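PDB 3F1X: serine acetyltransferase from Bacteroides vulgatus ATCC 8482, which probably transfers an acetyl group to serine in amino-acid biosynthesis, and is built on a left-handed beta-helix. Local coordinates for residues Y154-A159 against T189-H194; S161-A166 against G196-H201; H201-D206 against S217-N222; N221-Y226 against P252-D257; S262-L267 against A276-N281. All blocks are in the same frame, centred on the assembly; numbering follows the deposited sequence.

Interaction 1 (Y154-A159 against T189-H194)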
# COMPACT_ATOMS: atom_id res chain seq x y z
N TYR A 154 -13.85 20.66 8.99
CA TYR A 154 -14.37 20.83 10.35
C TYR A 154 -14.67 19.46 10.95
O TYR A 154 -15.41 18.66 10.37
CB TYR A 154 -15.64 21.67 10.33
CG TYR A 154 -15.38 23.15 10.36
CD1 TYR A 154 -14.32 23.71 9.66
CD2 TYR A 154 -16.22 24.00 11.08
CE1 TYR A 154 -14.09 25.08 9.67
CE2 TYR A 154 -16.00 25.38 11.09
CZ TYR A 154 -14.94 25.91 10.38
OH TYR A 154 -14.72 27.27 10.39
N PRO A 155 -14.07 19.16 12.11
CA PRO A 155 -14.28 17.87 12.78
C PRO A 155 -15.72 17.61 13.22
O PRO A 155 -16.19 16.48 13.17
CB PRO A 155 -13.31 17.94 13.95
CG PRO A 155 -13.31 19.42 14.29
CD PRO A 155 -13.23 20.05 12.93
N ALA A 156 -16.41 18.66 13.64
CA ALA A 156 -17.79 18.53 14.09
C ALA A 156 -18.71 17.93 13.03
O ALA A 156 -19.51 17.05 13.34
CB ALA A 156 -18.32 19.89 14.53
N ILE A 157 -18.60 18.40 11.80
CA ILE A 157 -19.44 17.88 10.73
C ILE A 157 -19.21 16.40 10.52
O ILE A 157 -20.13 15.65 10.22
CB ILE A 157 -19.19 18.61 9.39
CG1 ILE A 157 -19.52 20.09 9.55
CG2 ILE A 157 -20.07 18.01 8.30
CD1 ILE A 157 -20.98 20.36 9.86
N ARG A 158 -17.96 15.97 10.69
CA ARG A 158 -17.60 14.57 10.54
C ARG A 158 -18.24 13.73 11.63
O ARG A 158 -18.79 12.66 11.36
CB ARG A 158 -16.08 14.41 10.57
CG ARG A 158 -15.41 15.01 9.35
CD ARG A 158 -13.89 15.00 9.43
NE ARG A 158 -13.29 15.59 8.24
CZ ARG A 158 -11.98 15.72 8.04
NH1 ARG A 158 -11.52 16.27 6.92
NH2 ARG A 158 -11.13 15.31 8.97
N ALA A 159 -18.18 14.22 12.87
CA ALA A 159 -18.77 13.50 14.00
C ALA A 159 -20.29 13.44 13.85
O ALA A 159 -20.90 12.39 14.03
CB ALA A 159 -18.40 14.18 15.31
N THR A 189 -12.23 12.64 16.19
CA THR A 189 -12.58 14.02 16.53
C THR A 189 -12.65 14.38 18.01
O THR A 189 -12.69 15.56 18.36
CB THR A 189 -13.96 14.40 15.94
OG1 THR A 189 -14.98 13.64 16.61
CG2 THR A 189 -14.00 14.10 14.44
N GLY A 190 -12.68 13.37 18.87
CA GLY A 190 -12.77 13.63 20.30
C GLY A 190 -14.21 13.88 20.71
O GLY A 190 -14.49 14.18 21.88
N ILE A 191 -15.14 13.73 19.76
CA ILE A 191 -16.57 13.93 19.98
C ILE A 191 -17.26 12.57 20.08
O ILE A 191 -17.26 11.80 19.12
CB ILE A 191 -17.20 14.74 18.81
CG1 ILE A 191 -16.47 16.07 18.65
CG2 ILE A 191 -18.68 15.02 19.10
CD1 ILE A 191 -16.84 16.84 17.40
N ASP A 192 -17.85 12.29 21.24
CA ASP A 192 -18.52 11.02 21.51
C ASP A 192 -20.04 11.14 21.62
O ASP A 192 -20.57 11.63 22.63
CB ASP A 192 -17.93 10.40 22.79
CG ASP A 192 -18.45 9.00 23.09
OD1 ASP A 192 -18.68 8.22 22.14
OD2 ASP A 192 -18.60 8.66 24.29
N ILE A 193 -20.73 10.71 20.57
CA ILE A 193 -22.19 10.75 20.51
C ILE A 193 -22.72 9.32 20.42
O ILE A 193 -22.40 8.61 19.47
CB ILE A 193 -22.68 11.51 19.24
CG1 ILE A 193 -21.98 12.87 19.14
CG2 ILE A 193 -24.20 11.71 19.30
CD1 ILE A 193 -22.20 13.57 17.80
N HIS A 194 -23.54 8.90 21.39
CA HIS A 194 -24.10 7.55 21.36
C HIS A 194 -25.11 7.50 20.23
O HIS A 194 -25.93 8.40 20.08
CB HIS A 194 -24.80 7.20 22.67
CG HIS A 194 -25.27 5.78 22.74
ND1 HIS A 194 -24.52 4.76 23.30
CD2 HIS A 194 -26.41 5.19 22.29
CE1 HIS A 194 -25.17 3.62 23.19
NE2 HIS A 194 -26.32 3.85 22.58
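The pyrrolidine ring of Pro155 meets the far segment through one rim atom, with CB 3.9 Å from Thr189 CG2. Its flat carbonyl group touches the same methyl, Pro155 O lying 3.5 Å from Thr189 CG2, while that oxygen also accepts the helix bond of Ala159 N. The guanidinium of Arg158 leads away from the contact and is held through NH1 by Ser152 O. Thr189 closes the preceding helix with OG1 in the crowded position between its backbone N and carbonyl carbon (chi1 68°). From there OG1 accepts from Ile191 N at 3.2 Å, an ST turn, and is also bonded to Ala185 O. Gly190 follows with positive phi, a conformation in which a side chain would press on the preceding carbonyl. The chain then enters the first coil of the left-handed beta-helix of serine acetyltransferases, and helix 155-171 lies against it. Alanine suits the helix face here because its short side chain lets the chain leading into strand 192-193 come near. Ala159 CB is 3.7 Å from Ile191 CD1 and equally far from Thr189 OG1, and Ala156 CA is 3.8 Å from Ile191 CD1. Ile193 CD1 approaches Ala159 O more loosely, at 4.2 Å.

Interaction 2 (S161-A166 against G196-H201)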
# COMPACT_ATOMS: atom_id res chain seq x y z
N SER A 161 -22.01 13.75 11.12
CA SER A 161 -22.33 12.91 9.97
C SER A 161 -22.30 11.45 10.38
O SER A 161 -23.24 10.71 10.10
CB SER A 161 -21.32 13.14 8.84
OG SER A 161 -21.42 14.45 8.33
N ASN A 162 -21.22 11.04 11.06
CA ASN A 162 -21.09 9.66 11.52
C ASN A 162 -22.27 9.30 12.42
O ASN A 162 -22.84 8.21 12.32
CB ASN A 162 -19.77 9.45 12.29
CG ASN A 162 -18.58 9.16 11.39
OD1 ASN A 162 -18.36 9.84 10.39
ND2 ASN A 162 -17.79 8.15 11.75
N TYR A 163 -22.62 10.22 13.32
CA TYR A 163 -23.75 10.01 14.23
C TYR A 163 -25.06 9.76 13.47
O TYR A 163 -25.73 8.76 13.70
CB TYR A 163 -23.95 11.23 15.15
CG TYR A 163 -25.36 11.30 15.67
CD1 TYR A 163 -25.83 10.38 16.60
CD2 TYR A 163 -26.28 12.21 15.14
CE1 TYR A 163 -27.18 10.35 16.99
CE2 TYR A 163 -27.62 12.19 15.52
CZ TYR A 163 -28.06 11.26 16.44
OH TYR A 163 -29.39 11.24 16.78
N ARG A 164 -25.43 10.68 12.58
CA ARG A 164 -26.68 10.50 11.83
C ARG A 164 -26.67 9.23 11.00
O ARG A 164 -27.71 8.60 10.82
CB ARG A 164 -26.97 11.73 10.96
CG ARG A 164 -27.23 12.99 11.79
CD ARG A 164 -28.02 14.03 11.00
NE ARG A 164 -28.07 15.34 11.66
CZ ARG A 164 -28.78 15.61 12.76
NH1 ARG A 164 -29.52 14.66 13.33
NH2 ARG A 164 -28.76 16.82 13.27
N ILE A 165 -25.50 8.84 10.52
CA ILE A 165 -25.40 7.61 9.75
C ILE A 165 -25.65 6.41 10.67
O ILE A 165 -26.41 5.49 10.35
CB ILE A 165 -24.00 7.47 9.10
CG1 ILE A 165 -23.88 8.43 7.92
CG2 ILE A 165 -23.75 6.03 8.66
CD1 ILE A 165 -22.49 8.55 7.35
N ALA A 166 -25.01 6.45 11.84
CA ALA A 166 -25.13 5.39 12.83
C ALA A 166 -26.54 5.30 13.40
O ALA A 166 -27.05 4.20 13.61
CB ALA A 166 -24.11 5.61 13.96
N GLY A 196 -27.82 6.13 19.94
CA GLY A 196 -29.21 6.20 20.38
C GLY A 196 -29.70 7.60 20.71
O GLY A 196 -30.90 7.82 20.86
N ALA A 197 -28.79 8.55 20.83
CA ALA A 197 -29.21 9.91 21.13
C ALA A 197 -30.15 10.38 20.02
O ALA A 197 -30.08 9.88 18.90
CB ALA A 197 -28.00 10.84 21.21
N GLN A 198 -31.02 11.33 20.35
CA GLN A 198 -31.97 11.90 19.39
C GLN A 198 -31.55 13.36 19.21
O GLN A 198 -31.49 14.11 20.18
CB GLN A 198 -33.39 11.80 19.94
CG GLN A 198 -34.48 12.38 19.04
CD GLN A 198 -34.64 11.62 17.73
OE1 GLN A 198 -33.78 11.69 16.84
NE2 GLN A 198 -35.75 10.90 17.59
N ILE A 199 -31.26 13.76 17.98
CA ILE A 199 -30.80 15.11 17.75
C ILE A 199 -31.50 15.83 16.61
O ILE A 199 -31.56 15.34 15.48
CB ILE A 199 -29.28 15.11 17.49
CG1 ILE A 199 -28.55 14.46 18.67
CG2 ILE A 199 -28.79 16.54 17.29
CD1 ILE A 199 -27.04 14.41 18.50
N GLY A 200 -31.99 17.03 16.92
CA GLY A 200 -32.71 17.83 15.95
C GLY A 200 -31.88 18.47 14.84
O GLY A 200 -30.66 18.31 14.77
N HIS A 201 -32.57 19.22 13.99
CA HIS A 201 -31.92 19.89 12.86
C HIS A 201 -31.06 21.06 13.31
O HIS A 201 -31.09 21.47 14.48
CB HIS A 201 -32.98 20.37 11.87
CG HIS A 201 -33.65 19.27 11.11
ND1 HIS A 201 -33.89 18.03 11.66
CD2 HIS A 201 -34.16 19.22 9.86
CE1 HIS A 201 -34.51 17.26 10.78
NE2 HIS A 201 -34.69 17.96 9.68
O HOH W 1 -31.71 12.04 15.59
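Tyr163 lays one face of its ring on the tip of Ile199, whose CD1 sits 4.0 Å from the ring centroid and 20° off the normal, a CH-pi contact displaced toward the rim. The tyrosine belongs to helix 155-171, and the isoleucine is an inward residue of the first coil of the left-handed beta-helix, where a branched aliphatic side chain fills the core. With CG anti to the backbone N (chi1 157°), the ring sets out toward the coil, and its hydroxyl arrives at the backbone. Tyr163 OH donates to Ala197 O at 2.6 Å, a bond in the plane of the ring. The same hydroxyl accepts from a water at 2.7 Å, and this water in turn accepts from Ile199 N, so the hydroxyl is tied to Ala197 directly and to Ile199 through the water. Arg164, extended from CG to NE, reaches the backbone just beyond. Its NE forms a salt bridge with Asp133 of helix 123-139, which probably steadies the group and offsets its charge. Two carbonyls take the remaining end: NH1 donates to Ile199 O at 3.0 Å, in the guanidinium plane, and NH2 donates to Gly200 O at 2.8 Å, with that oxygen tilted 21° from the plane.

Interaction 3 (H201-D206 against S217-N222)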
# COMPACT_ATOMS: atom_id res chain seq x y z
N HIS A 201 -32.57 19.22 13.99
CA HIS A 201 -31.92 19.89 12.86
C HIS A 201 -31.06 21.06 13.31
O HIS A 201 -31.09 21.47 14.48
CB HIS A 201 -32.98 20.37 11.87
CG HIS A 201 -33.65 19.27 11.11
ND1 HIS A 201 -33.89 18.03 11.66
CD2 HIS A 201 -34.16 19.22 9.86
CE1 HIS A 201 -34.51 17.26 10.78
NE2 HIS A 201 -34.69 17.96 9.68
N HIS A 202 -30.29 21.60 12.38
CA HIS A 202 -29.42 22.73 12.65
C HIS A 202 -28.64 22.54 13.95
O HIS A 202 -28.60 23.41 14.81
CB HIS A 202 -30.25 24.02 12.73
CG HIS A 202 -30.98 24.34 11.47
ND1 HIS A 202 -32.15 23.72 11.10
CD2 HIS A 202 -30.67 25.18 10.45
CE1 HIS A 202 -32.54 24.16 9.92
NE2 HIS A 202 -31.65 25.05 9.50
N PHE A 203 -28.03 21.37 14.09
CA PHE A 203 -27.25 21.07 15.28
C PHE A 203 -25.80 21.45 15.00
O PHE A 203 -25.30 21.23 13.91
CB PHE A 203 -27.34 19.58 15.61
CG PHE A 203 -26.53 19.18 16.81
CD1 PHE A 203 -26.80 19.71 18.07
CD2 PHE A 203 -25.49 18.25 16.68
CE1 PHE A 203 -26.06 19.33 19.19
CE2 PHE A 203 -24.74 17.86 17.80
CZ PHE A 203 -25.03 18.40 19.06
N THR A 204 -25.12 22.03 15.98
CA THR A 204 -23.74 22.39 15.77
C THR A 204 -22.91 22.17 17.03
O THR A 204 -23.40 22.31 18.15
CB THR A 204 -23.61 23.86 15.30
OG1 THR A 204 -22.27 24.11 14.86
CG2 THR A 204 -23.94 24.80 16.43
N ILE A 205 -21.66 21.78 16.83
CA ILE A 205 -20.73 21.56 17.92
C ILE A 205 -19.50 22.39 17.58
O ILE A 205 -18.88 22.18 16.54
CB ILE A 205 -20.33 20.07 18.03
CG1 ILE A 205 -21.54 19.24 18.46
CG2 ILE A 205 -19.18 19.91 19.01
CD1 ILE A 205 -21.32 17.73 18.46
N ASP A 206 -19.18 23.35 18.44
CA ASP A 206 -18.03 24.22 18.21
C ASP A 206 -16.77 23.61 18.81
O ASP A 206 -16.70 23.40 20.02
CB ASP A 206 -18.29 25.59 18.85
CG ASP A 206 -17.68 26.72 18.05
OD1 ASP A 206 -16.58 26.54 17.49
OD2 ASP A 206 -18.31 27.80 17.99
N SER A 217 -30.17 10.82 25.38
CA SER A 217 -30.27 12.27 25.31
C SER A 217 -31.23 12.70 24.19
O SER A 217 -31.34 12.03 23.17
CB SER A 217 -28.90 12.89 25.04
OG SER A 217 -27.97 12.51 26.03
N ILE A 218 -31.92 13.81 24.40
CA ILE A 218 -32.83 14.35 23.40
C ILE A 218 -32.42 15.80 23.20
O ILE A 218 -32.48 16.61 24.12
CB ILE A 218 -34.31 14.29 23.85
CG1 ILE A 218 -34.74 12.84 24.08
CG2 ILE A 218 -35.21 14.91 22.78
CD1 ILE A 218 -36.17 12.68 24.59
N ILE A 219 -31.99 16.13 21.98
CA ILE A 219 -31.58 17.48 21.68
C ILE A 219 -32.48 18.09 20.61
O ILE A 219 -32.67 17.50 19.54
CB ILE A 219 -30.13 17.51 21.18
CG1 ILE A 219 -29.20 16.93 22.24
CG2 ILE A 219 -29.73 18.93 20.87
CD1 ILE A 219 -27.76 16.86 21.80
N GLY A 220 -33.01 19.27 20.91
CA GLY A 220 -33.91 19.96 20.00
C GLY A 220 -33.25 20.56 18.77
O GLY A 220 -32.15 20.16 18.38
N ASN A 221 -33.91 21.53 18.16
CA ASN A 221 -33.38 22.16 16.97
C ASN A 221 -32.57 23.41 17.28
O ASN A 221 -32.81 24.07 18.29
CB ASN A 221 -34.52 22.53 16.01
CG ASN A 221 -35.41 21.35 15.68
OD1 ASN A 221 -34.93 20.26 15.34
ND2 ASN A 221 -36.71 21.56 15.76
N ASN A 222 -31.61 23.71 16.41
CA ASN A 222 -30.77 24.88 16.56
C ASN A 222 -30.04 24.89 17.89
O ASN A 222 -29.96 25.92 18.56
CB ASN A 222 -31.63 26.15 16.44
CG ASN A 222 -32.36 26.25 15.11
OD1 ASN A 222 -31.75 26.39 14.06
ND2 ASN A 222 -33.69 26.15 15.16
O HOH W 2 -29.98 21.15 17.12
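His201 O is gripped by two donors: Asn222 N at 3.0 Å, and a water at 2.9 Å that also donates to Gly220 O. The CA-H of Asn221 adds a weaker contact to the same oxygen. In return His201 N donates to Asn221 OD1 at 2.9 Å, the donor lying 19° out of the amide's carbonyl plane. The asparagine side chain thus substitutes for a main-chain acceptor at the corner, where the backbones have turned out of strand geometry. In Asn221 a chi1 of -54° sets CG beside the backbone N, and from the amide OD1 meets His201 N. His202 and Asn222 both have left-handed backbone angles, which suit asparagine more readily than histidine, and the two corners lie one beside the other. Their side chains lie side by side and point the same way, Asn222 OD1 coming 3.1 Å from His202 CB, with ring and amide planes 37° apart. Inside the turn, Phe203 and Ile219 cross obliquely, CE1 to CD1 at 4.0 Å, as apolar residues suit the core. These are two successive corners of the left-handed beta-helix. Helix 123-139 lies over the outer side of His201 and His202, Phe203 also packs on Ile160 and Arg164 of helix 155-171, and strand 204-206 pairs with strand 224-226.

Interaction 4 (N221-Y226 against P252-D257)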
# COMPACT_ATOMS: atom_id res chain seq x y z
N ASN A 221 -33.91 21.53 18.16
CA ASN A 221 -33.38 22.16 16.97
C ASN A 221 -32.57 23.41 17.28
O ASN A 221 -32.81 24.07 18.29
CB ASN A 221 -34.52 22.53 16.01
CG ASN A 221 -35.41 21.35 15.68
OD1 ASN A 221 -34.93 20.26 15.34
ND2 ASN A 221 -36.71 21.56 15.76
N ASN A 222 -31.61 23.71 16.41
CA ASN A 222 -30.77 24.88 16.56
C ASN A 222 -30.04 24.89 17.89
O ASN A 222 -29.96 25.92 18.56
CB ASN A 222 -31.63 26.15 16.44
CG ASN A 222 -32.36 26.25 15.11
OD1 ASN A 222 -31.75 26.39 14.06
ND2 ASN A 222 -33.69 26.15 15.16
N VAL A 223 -29.51 23.74 18.29
CA VAL A 223 -28.77 23.66 19.55
C VAL A 223 -27.28 23.68 19.27
O VAL A 223 -26.82 23.13 18.27
CB VAL A 223 -29.13 22.37 20.33
CG1 VAL A 223 -28.30 22.28 21.62
CG2 VAL A 223 -30.61 22.35 20.66
N LYS A 224 -26.52 24.35 20.14
CA LYS A 224 -25.08 24.45 19.98
C LYS A 224 -24.37 24.03 21.26
O LYS A 224 -24.71 24.48 22.34
CB LYS A 224 -24.67 25.89 19.63
CG LYS A 224 -23.15 26.09 19.56
CD LYS A 224 -22.74 27.54 19.30
CE LYS A 224 -23.09 27.99 17.90
NZ LYS A 224 -22.45 29.31 17.58
N LEU A 225 -23.38 23.16 21.11
CA LEU A 225 -22.59 22.66 22.23
C LEU A 225 -21.13 23.00 21.98
O LEU A 225 -20.68 22.99 20.84
CB LEU A 225 -22.74 21.14 22.34
CG LEU A 225 -23.76 20.50 23.29
CD1 LEU A 225 -25.08 21.25 23.31
CD2 LEU A 225 -23.94 19.05 22.87
N TYR A 226 -20.40 23.29 23.04
CA TYR A 226 -18.98 23.61 22.94
C TYR A 226 -18.15 22.43 23.43
O TYR A 226 -18.69 21.44 23.93
CB TYR A 226 -18.66 24.86 23.76
CG TYR A 226 -18.99 26.14 23.04
CD1 TYR A 226 -17.99 26.89 22.42
CD2 TYR A 226 -20.30 26.60 22.95
CE1 TYR A 226 -18.28 28.07 21.73
CE2 TYR A 226 -20.61 27.78 22.25
CZ TYR A 226 -19.60 28.51 21.65
OH TYR A 226 -19.89 29.66 20.95
N PRO A 252 -30.31 13.99 29.80
CA PRO A 252 -30.91 15.32 29.62
C PRO A 252 -31.71 15.56 28.35
O PRO A 252 -31.57 14.87 27.34
CB PRO A 252 -29.70 16.26 29.68
CG PRO A 252 -28.68 15.48 30.48
CD PRO A 252 -28.85 14.10 29.91
N ILE A 253 -32.54 16.59 28.43
CA ILE A 253 -33.36 17.03 27.33
C ILE A 253 -33.03 18.50 27.12
O ILE A 253 -33.17 19.31 28.03
CB ILE A 253 -34.86 16.94 27.64
CG1 ILE A 253 -35.26 15.49 27.94
CG2 ILE A 253 -35.66 17.49 26.48
CD1 ILE A 253 -36.73 15.33 28.29
N LEU A 254 -32.56 18.84 25.93
CA LEU A 254 -32.26 20.23 25.61
C LEU A 254 -33.28 20.68 24.59
O LEU A 254 -33.39 20.08 23.52
CB LEU A 254 -30.85 20.39 25.03
CG LEU A 254 -29.68 20.54 26.00
CD1 LEU A 254 -29.59 19.32 26.90
CD2 LEU A 254 -28.37 20.74 25.21
N GLU A 255 -34.04 21.72 24.91
CA GLU A 255 -35.05 22.23 23.98
C GLU A 255 -34.36 23.09 22.92
O GLU A 255 -33.13 23.26 22.94
CB GLU A 255 -36.10 23.05 24.74
CG GLU A 255 -36.74 22.29 25.90
CD GLU A 255 -37.99 22.97 26.45
OE1 GLU A 255 -38.04 24.22 26.51
OE2 GLU A 255 -38.93 22.24 26.85
N ASP A 256 -35.14 23.62 21.98
CA ASP A 256 -34.60 24.44 20.90
C ASP A 256 -33.80 25.67 21.34
O ASP A 256 -34.00 26.20 22.43
CB ASP A 256 -35.72 24.92 19.96
CG ASP A 256 -36.51 23.77 19.34
OD1 ASP A 256 -36.04 22.61 19.36
OD2 ASP A 256 -37.62 24.03 18.82
N ASP A 257 -32.91 26.10 20.45
CA ASP A 257 -32.09 27.31 20.65
C ASP A 257 -31.24 27.35 21.92
O ASP A 257 -30.95 28.42 22.43
CB ASP A 257 -33.01 28.54 20.61
CG ASP A 257 -33.75 28.69 19.28
OD1 ASP A 257 -34.72 29.47 19.23
OD2 ASP A 257 -33.37 28.03 18.29
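Asn221 N donates to Asp256 OD1 at 2.7 Å with a nearly straight N-H line (166°), approaching from above the carboxylate plane. Close by, Asp257 N donates to Asn221 O at 3.0 Å, almost along the C=O axis. Asp256 CA lies 3.2 Å from the same Asn221 O, a weak CA-H...O contact. Asn221 is therefore clasped at both its N and its O by one turn of the following coil, while its own OD1 serves His201 N of the preceding one. The side chains of Asn221 and Asp256 run side by side, pointing the same way, their amide and carboxylate planes 28° apart. Asn222 and Asp257 do likewise one residue on, with Asp257 OD2 3.2 Å from Asn222 CB, both residues holding the left-handed conformation that asparagine and aspartate accept. An alanine in place of Asp256 would probably leave Asn221 N without its acceptor and the corner freer to shift. Farther in lies the apolar core: Leu254 CD2 rests 3.9 Å from Val223 CG1 and 3.8 Å from Leu225 CD1. Val223 CG2 also covers the carbonyl of Glu255, an oxygen buried here without a partner. In this left-handed beta-helix corner an aspartate thus does the work of the asparagine one coil back, and the backbone N-H it receives would be expected to soften its charge.

Interaction 5 (S262-L267 against A276-N281)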
# COMPACT_ATOMS: atom_id res chain seq x y z
N SER A 262 -18.30 25.71 27.09
CA SER A 262 -17.18 24.86 27.44
C SER A 262 -17.16 24.11 28.77
O SER A 262 -17.31 24.69 29.84
CB SER A 262 -15.89 25.68 27.32
OG SER A 262 -14.77 24.83 27.45
N ASN A 263 -16.97 22.79 28.65
CA ASN A 263 -16.87 21.87 29.78
C ASN A 263 -18.03 21.69 30.76
O ASN A 263 -17.86 21.02 31.77
CB ASN A 263 -15.58 22.17 30.57
CG ASN A 263 -14.32 21.75 29.82
OD1 ASN A 263 -14.32 20.72 29.16
ND2 ASN A 263 -13.26 22.53 29.92
N ALA A 264 -19.19 22.27 30.47
CA ALA A 264 -20.33 22.13 31.37
C ALA A 264 -20.85 20.70 31.38
O ALA A 264 -20.86 20.02 30.35
CB ALA A 264 -21.44 23.08 30.98
N THR A 265 -21.28 20.24 32.55
CA THR A 265 -21.80 18.89 32.70
C THR A 265 -23.29 18.94 33.04
O THR A 265 -23.68 19.55 34.03
CB THR A 265 -21.08 18.11 33.83
OG1 THR A 265 -19.66 18.15 33.62
CG2 THR A 265 -21.55 16.65 33.85
N ILE A 266 -24.12 18.30 32.22
CA ILE A 266 -25.56 18.26 32.48
C ILE A 266 -25.93 16.80 32.69
O ILE A 266 -25.73 15.98 31.80
CB ILE A 266 -26.36 18.81 31.28
CG1 ILE A 266 -25.90 20.23 30.95
CG2 ILE A 266 -27.84 18.82 31.61
CD1 ILE A 266 -26.46 20.78 29.65
N LEU A 267 -26.46 16.45 33.86
CA LEU A 267 -26.79 15.05 34.07
C LEU A 267 -28.13 14.74 34.72
O LEU A 267 -28.65 15.52 35.52
CB LEU A 267 -25.69 14.35 34.87
CG LEU A 267 -25.53 14.75 36.34
CD1 LEU A 267 -24.74 13.67 37.05
CD2 LEU A 267 -24.84 16.10 36.44
N ALA A 276 -32.42 28.86 26.49
CA ALA A 276 -31.58 29.03 27.67
C ALA A 276 -30.10 28.89 27.34
O ALA A 276 -29.72 28.29 26.32
CB ALA A 276 -31.96 28.03 28.74
N THR A 277 -29.27 29.46 28.21
CA THR A 277 -27.83 29.42 28.04
C THR A 277 -27.19 28.85 29.31
O THR A 277 -27.49 29.29 30.42
CB THR A 277 -27.27 30.83 27.80
OG1 THR A 277 -27.78 31.34 26.56
CG2 THR A 277 -25.74 30.80 27.73
N VAL A 278 -26.33 27.85 29.12
CA VAL A 278 -25.64 27.21 30.24
C VAL A 278 -24.17 27.58 30.17
O VAL A 278 -23.46 27.19 29.24
CB VAL A 278 -25.77 25.66 30.18
CG1 VAL A 278 -24.96 25.01 31.31
CG2 VAL A 278 -27.23 25.24 30.30
N GLY A 279 -23.72 28.35 31.15
CA GLY A 279 -22.34 28.77 31.19
C GLY A 279 -21.39 27.58 31.31
O GLY A 279 -21.82 26.47 31.61
N GLY A 280 -20.10 27.82 31.09
CA GLY A 280 -19.16 26.72 31.17
C GLY A 280 -18.67 26.37 32.56
O GLY A 280 -18.89 27.11 33.53
N ASN A 281 -18.02 25.22 32.66
CA ASN A 281 -17.42 24.75 33.91
C ASN A 281 -18.37 24.52 35.07
O ASN A 281 -17.96 24.61 36.23
CB ASN A 281 -16.32 25.71 34.34
CG ASN A 281 -15.25 25.86 33.29
OD1 ASN A 281 -14.44 24.95 33.07
ND2 ASN A 281 -15.25 27.00 32.61
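Asn263 and Asn281 both adopt left-handed backbone conformations, and in each CG stands anti to the carbonyl carbon (chi1 -58° in Asn281), which sets each CG beside its own backbone N. The two side chains pass at a slant, their amide planes 58° apart, and Asn263 CB faces the amide end of Asn281. In the backbone, Asn281 N donates to Ser262 O at 3.0 Å, roughly in line with that carbonyl, although the bond is bent at the hydrogen (143°). Gly280 CA lies 3.1 Å from the same Ser262 O, a place glycine suits because a CB there would clash with that oxygen. Toward the core, Ala264 CB meets Val278 CG1 at 4.0 Å and lies 3.5 Å from Gly279 O, a carbonyl buried by the contact without a partner. Alanine is small enough for the chain to turn close to these glycines. An alanine at Asn281 would probably open a gap beside Asn263 and make the left-handed backbone conformation harder to hold. The corner also meets other copies of the protein: Asn281 packs on Asn263 of a neighbouring subunit, Asn263 ND2 bonds to Asn263 O of that same subunit, and Ser262 OG bonds to its Thr230 OG1. Asparagine thus serves both the turn and the subunit interface. Short strands, a tight corner with a left-handed residue, and inward aliphatic side chains together mark the left-handed parallel beta-helix of hexapeptide-repeat acyltransferases, here where its coils meet those of neighbouring subunits.

From the N terminus, interaction 1 closes a mostly helical loop between the start of helix 155-171 and strand 192-193. Interaction 2 begins before it ends, so the two cross: the same helix goes on to strand 198-199, and Ile193 CG2 packs on Tyr163. Together they seat that helix on the first coil. Interaction 3 closes a short loop from 201-206 to 217-222, joining first coil to second and sharing His201 with interaction 2. Interaction 4 starts at Asn221 and Asn222, where interaction 3 ends, and closes 25 residues up to 252-257, on the third coil. Interaction 5 closes a loop of eight and lies at a subunit interface, as interactions 1 and 4 also border other subunits. None nests.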